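Local coordinates for protein probable oxidoreductase (Pseudomonas aeruginosa, PDB 4B7C) that probably catalyses NADP-dependent oxidation or reduction as a member of the medium-chain dehydrogenase/reductase superfamily, at residues 23-28 with 56-61; 209-214 with 231-236. All coordinates share one frame; numbering follows the deposited sequence.

Contact 1 of 2, residues 23-28 with 56-61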
# COMPACT_ATOMS: atom_id res chain seq x y z
N ARG B 23 1.26 35.93 7.29
CA ARG B 23 2.04 37.06 6.83
C ARG B 23 3.39 37.16 7.53
O ARG B 23 4.23 37.90 7.06
CB ARG B 23 1.26 38.38 6.89
CG ARG B 23 0.06 38.42 5.94
CD ARG B 23 0.44 38.32 4.44
NE ARG B 23 0.99 39.57 3.89
CZ ARG B 23 1.12 39.82 2.59
NH1 ARG B 23 0.72 38.96 1.65
NH2 ARG B 23 1.65 40.98 2.21
N ASP B 24 3.60 36.41 8.62
CA ASP B 24 4.89 36.42 9.34
C ASP B 24 5.73 35.17 8.97
O ASP B 24 6.87 35.01 9.43
CB ASP B 24 4.69 36.52 10.88
CG ASP B 24 4.40 37.98 11.40
OD1 ASP B 24 3.97 38.74 10.54
OD2 ASP B 24 4.56 38.39 12.63
N THR B 25 5.19 34.29 8.13
CA THR B 25 5.85 33.03 7.76
C THR B 25 7.12 33.30 6.95
O THR B 25 8.15 32.64 7.15
CB THR B 25 4.91 32.12 6.95
OG1 THR B 25 3.71 31.89 7.71
CG2 THR B 25 5.59 30.80 6.67
N PHE B 26 7.05 34.28 6.05
CA PHE B 26 8.19 34.66 5.21
C PHE B 26 8.71 36.06 5.48
O PHE B 26 7.96 36.94 5.89
CB PHE B 26 7.82 34.56 3.74
CG PHE B 26 7.29 33.22 3.34
CD1 PHE B 26 8.16 32.16 3.15
CD2 PHE B 26 5.94 33.03 3.14
CE1 PHE B 26 7.68 30.92 2.79
CE2 PHE B 26 5.45 31.79 2.77
CZ PHE B 26 6.32 30.73 2.60
N SER B 27 10.01 36.24 5.28
CA SER B 27 10.66 37.56 5.35
C SER B 27 11.14 37.98 3.96
O SER B 27 11.86 37.24 3.29
CB SER B 27 11.83 37.59 6.35
OG SER B 27 11.38 37.32 7.65
N PHE B 28 10.73 39.18 3.55
CA PHE B 28 11.15 39.74 2.27
C PHE B 28 12.44 40.52 2.45
O PHE B 28 12.48 41.55 3.12
CB PHE B 28 10.04 40.62 1.71
CG PHE B 28 10.20 40.91 0.26
CD1 PHE B 28 10.58 39.90 -0.61
CD2 PHE B 28 9.96 42.17 -0.23
CE1 PHE B 28 10.74 40.15 -1.95
CE2 PHE B 28 10.11 42.44 -1.58
CZ PHE B 28 10.51 41.42 -2.44
N GLY B 56 4.68 21.25 2.77
CA GLY B 56 5.51 20.23 3.38
C GLY B 56 6.95 20.68 3.55
O GLY B 56 7.60 20.36 4.55
N TRP B 57 7.46 21.42 2.57
CA TRP B 57 8.86 21.88 2.60
C TRP B 57 9.10 22.85 3.71
O TRP B 57 10.25 23.02 4.15
CB TRP B 57 9.26 22.55 1.28
CG TRP B 57 9.06 21.71 0.07
CD1 TRP B 57 8.97 20.32 -0.00
CD2 TRP B 57 8.97 22.16 -1.33
NE1 TRP B 57 8.80 19.91 -1.29
CE2 TRP B 57 8.79 20.96 -2.14
CE3 TRP B 57 9.00 23.39 -1.95
CZ2 TRP B 57 8.65 21.02 -3.52
CZ3 TRP B 57 8.85 23.45 -3.34
CH2 TRP B 57 8.67 22.29 -4.11
N MET B 58 8.03 23.51 4.14
CA MET B 58 8.11 24.46 5.25
C MET B 58 8.08 23.80 6.63
O MET B 58 8.54 24.39 7.62
CB MET B 58 6.97 25.48 5.15
CG MET B 58 7.18 26.52 4.07
SD MET B 58 5.81 27.73 4.01
CE MET B 58 4.62 26.85 3.02
N ASN B 59 7.50 22.61 6.70
CA ASN B 59 7.40 21.86 7.95
C ASN B 59 8.70 21.19 8.37
O ASN B 59 9.46 20.69 7.53
CB ASN B 59 6.29 20.80 7.83
CG ASN B 59 4.90 21.38 7.94
OD1 ASN B 59 4.69 22.47 8.46
ND2 ASN B 59 3.92 20.64 7.44
N ASP B 60 8.92 21.14 9.69
CA ASP B 60 10.09 20.51 10.30
C ASP B 60 9.74 19.06 10.60
O ASP B 60 9.12 18.70 11.61
CB ASP B 60 10.60 21.28 11.53
CG ASP B 60 12.11 21.09 11.75
OD1 ASP B 60 12.78 20.39 10.96
OD2 ASP B 60 12.63 21.65 12.73
N ALA B 61 10.11 18.23 9.65
CA ALA B 61 9.58 16.89 9.58
C ALA B 61 10.42 16.21 8.53
O ALA B 61 10.77 16.82 7.53
CB ALA B 61 8.12 16.92 9.16
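Thr25 and Met58 mark the closest approach of the two backbones, yet their CA atoms remain 9.2 Å apart, so the start of strand 26-32 meets the C-terminal part of helix 53-58 through side chains alone. Met58 spans the gap. Its chain runs straight out from the backbone (chi2 -179°) before bending at the thioether, and the sulfur makes the touch: Met58 SD lies 3.4 Å from Phe26 CZ, at the far end of the ring. Seen from the ring, Met58 SD stands 4.5 Å from the centroid of Phe26 and 61° off the ring normal, an oblique approach. Thr25 takes part with its methyl, CG2 being 4.1 Å from Met58 SD. Thr25 CG2 also sits over the centre of the Phe26 ring, 4.0 Å above its plane. The hydroxyl of Thr25 is engaged elsewhere, with Gly22 N. Leu320 of helix 316-321 packs against both Phe26 and Met58, while Phe316 meets the Phe26 ring edge-to-face. This is a Met-aromatic contact, here joining a short helix to the two-stranded antiparallel sheet of the GroES-like N-terminal part.

Contact 2 of 2, residues 209-214 with 231-236; sequences AGLKRE and LDTVLT
The three side chains that meet between these helices, Leu211, Thr233 and Val234, are all without flat groups; the flat groups treated here, the Arg213 guanidinium and the Glu214 carboxylate, belong to helix 207-214 and take no part in the touch across the helices. One face of the Arg213 guanidinium has Gly210 O, from three residues earlier in the same helix, over its centre, 4.3 Å above the plane. At the NE end of the same group, Glu214 OE2 accepts a salt-bridging hydrogen bond of 3.0 Å from Arg213 NE. The oxygen is met on its anti side, with the donor 31° out of the carboxylate plane. Glu205 pairs with Arg213 NH1, and Arg176 with the other carboxylate oxygen of Glu214, which extends the charged network past the helix.

Across the interface the work falls to one methyl branch. With CG anti to the carbonyl carbon (chi1 -70°), Leu211 reaches out from its helix and brings CD1 to 4.0 Å from Thr233 CG2. Leu211 CD1 also lies 4.2 Å from Val234 CA, so it rests against backbone as well as side chain. Thr233 offers its methyl to Leu211 and sends its hydroxyl back to Glu229 O, one turn earlier in its own helix, which satisfies the polar end without any help from the partner helix. Its carbonyl is gripped twice: Thr236 OG1 donates to Thr233 O at 2.6 Å, in the carbonyl plane, and Thr236 N bonds to the same oxygen at 3.2 Å. Val234 packs on Ile219 and Phe222 of strand 219-224, and Leu211 on Ile200. Apolar packing of neighbouring helices on a shared face of a parallel sheet, as here, is characteristic of the Rossmann fold that forms the nucleotide-binding part of these dehydrogenases.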
# COMPACT_ATOMS: atom_id res chain seq x y z
N ALA B 209 -21.97 7.75 -3.58
CA ALA B 209 -23.05 7.73 -4.59
C ALA B 209 -22.50 8.07 -5.98
O ALA B 209 -22.83 7.41 -6.98
CB ALA B 209 -24.15 8.72 -4.21
N GLY B 210 -21.65 9.08 -6.03
CA GLY B 210 -21.00 9.47 -7.28
C GLY B 210 -20.17 8.33 -7.86
O GLY B 210 -20.24 8.04 -9.06
N LEU B 211 -19.40 7.66 -7.00
CA LEU B 211 -18.56 6.54 -7.42
C LEU B 211 -19.40 5.37 -7.93
O LEU B 211 -19.03 4.72 -8.92
CB LEU B 211 -17.64 6.07 -6.28
CG LEU B 211 -16.52 7.03 -5.89
CD1 LEU B 211 -15.88 6.62 -4.58
CD2 LEU B 211 -15.49 7.07 -7.01
N LYS B 212 -20.51 5.11 -7.25
CA LYS B 212 -21.48 4.07 -7.66
C LYS B 212 -21.97 4.32 -9.06
O LYS B 212 -22.01 3.41 -9.89
CB LYS B 212 -22.67 4.01 -6.69
CG LYS B 212 -23.80 3.05 -7.04
CD LYS B 212 -24.99 3.22 -6.06
CE LYS B 212 -25.98 4.27 -6.53
NZ LYS B 212 -26.82 4.77 -5.40
N ARG B 213 -22.32 5.57 -9.33
CA ARG B 213 -22.82 5.96 -10.65
C ARG B 213 -21.72 5.91 -11.71
O ARG B 213 -21.90 5.33 -12.79
CB ARG B 213 -23.41 7.36 -10.59
CG ARG B 213 -23.88 7.88 -11.94
CD ARG B 213 -24.38 9.31 -11.87
NE ARG B 213 -23.30 10.28 -11.64
CZ ARG B 213 -23.08 10.91 -10.49
NH1 ARG B 213 -23.84 10.70 -9.42
NH2 ARG B 213 -22.07 11.77 -10.40
N GLU B 214 -20.59 6.53 -11.40
CA GLU B 214 -19.52 6.73 -12.39
C GLU B 214 -18.59 5.53 -12.60
O GLU B 214 -17.95 5.42 -13.65
CB GLU B 214 -18.67 7.95 -12.03
CG GLU B 214 -19.43 9.28 -12.06
CD GLU B 214 -19.95 9.66 -13.44
OE1 GLU B 214 -19.39 9.22 -14.46
OE2 GLU B 214 -20.94 10.42 -13.49
N LEU B 231 -9.55 9.47 -0.27
CA LEU B 231 -8.80 8.22 -0.43
C LEU B 231 -9.52 7.06 0.26
O LEU B 231 -9.71 5.99 -0.31
CB LEU B 231 -7.38 8.36 0.14
CG LEU B 231 -6.58 7.07 0.37
CD1 LEU B 231 -6.39 6.31 -0.92
CD2 LEU B 231 -5.26 7.42 1.03
N ASP B 232 -9.94 7.32 1.49
CA ASP B 232 -10.59 6.29 2.31
C ASP B 232 -11.88 5.79 1.66
O ASP B 232 -12.17 4.59 1.68
CB ASP B 232 -10.87 6.81 3.72
CG ASP B 232 -10.67 5.75 4.79
OD1 ASP B 232 -10.27 4.61 4.45
OD2 ASP B 232 -10.90 6.06 5.98
N THR B 233 -12.64 6.71 1.06
CA THR B 233 -13.88 6.35 0.37
C THR B 233 -13.61 5.61 -0.92
O THR B 233 -14.30 4.65 -1.27
CB THR B 233 -14.74 7.60 0.08
OG1 THR B 233 -15.03 8.28 1.30
CG2 THR B 233 -16.06 7.21 -0.59
N VAL B 234 -12.60 6.05 -1.66
CA VAL B 234 -12.23 5.39 -2.90
C VAL B 234 -11.82 3.93 -2.66
O VAL B 234 -12.13 3.04 -3.46
CB VAL B 234 -11.11 6.16 -3.62
CG1 VAL B 234 -10.58 5.37 -4.80
CG2 VAL B 234 -11.63 7.53 -4.06
N LEU B 235 -11.13 3.70 -1.55
CA LEU B 235 -10.69 2.34 -1.16
C LEU B 235 -11.84 1.34 -1.05
O LEU B 235 -11.66 0.16 -1.33
CB LEU B 235 -9.94 2.38 0.18
CG LEU B 235 -8.45 2.76 0.07
CD1 LEU B 235 -7.87 3.21 1.39
CD2 LEU B 235 -7.67 1.57 -0.49
N THR B 236 -13.03 1.81 -0.69
CA THR B 236 -14.21 0.93 -0.61
C THR B 236 -14.68 0.44 -1.98
O THR B 236 -15.46 -0.51 -2.06
CB THR B 236 -15.40 1.60 0.11
OG1 THR B 236 -15.92 2.66 -0.69
CG2 THR B 236 -14.96 2.14 1.45

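In the fold
Followed from the N terminus, contact 1 closes first: the chain continues along strand 26-32, then strand 41-49, and returns at 56-61, bringing the first sheet and the short helix 53-58 together. Contact 2 opens much later and closes a smaller loop, in which helix 207-214 leads into strand 219-224 and then helix 228-235 of the Rossmann part. The two loops follow in series, neither enclosing nor crossing the other. Their centres lie 35 Å apart and their nearest atoms about 17 Å, without touching, so each contact ties together elements of its own part of the fold, contact 1 in the GroES-like part and contact 2 in the Rossmann part.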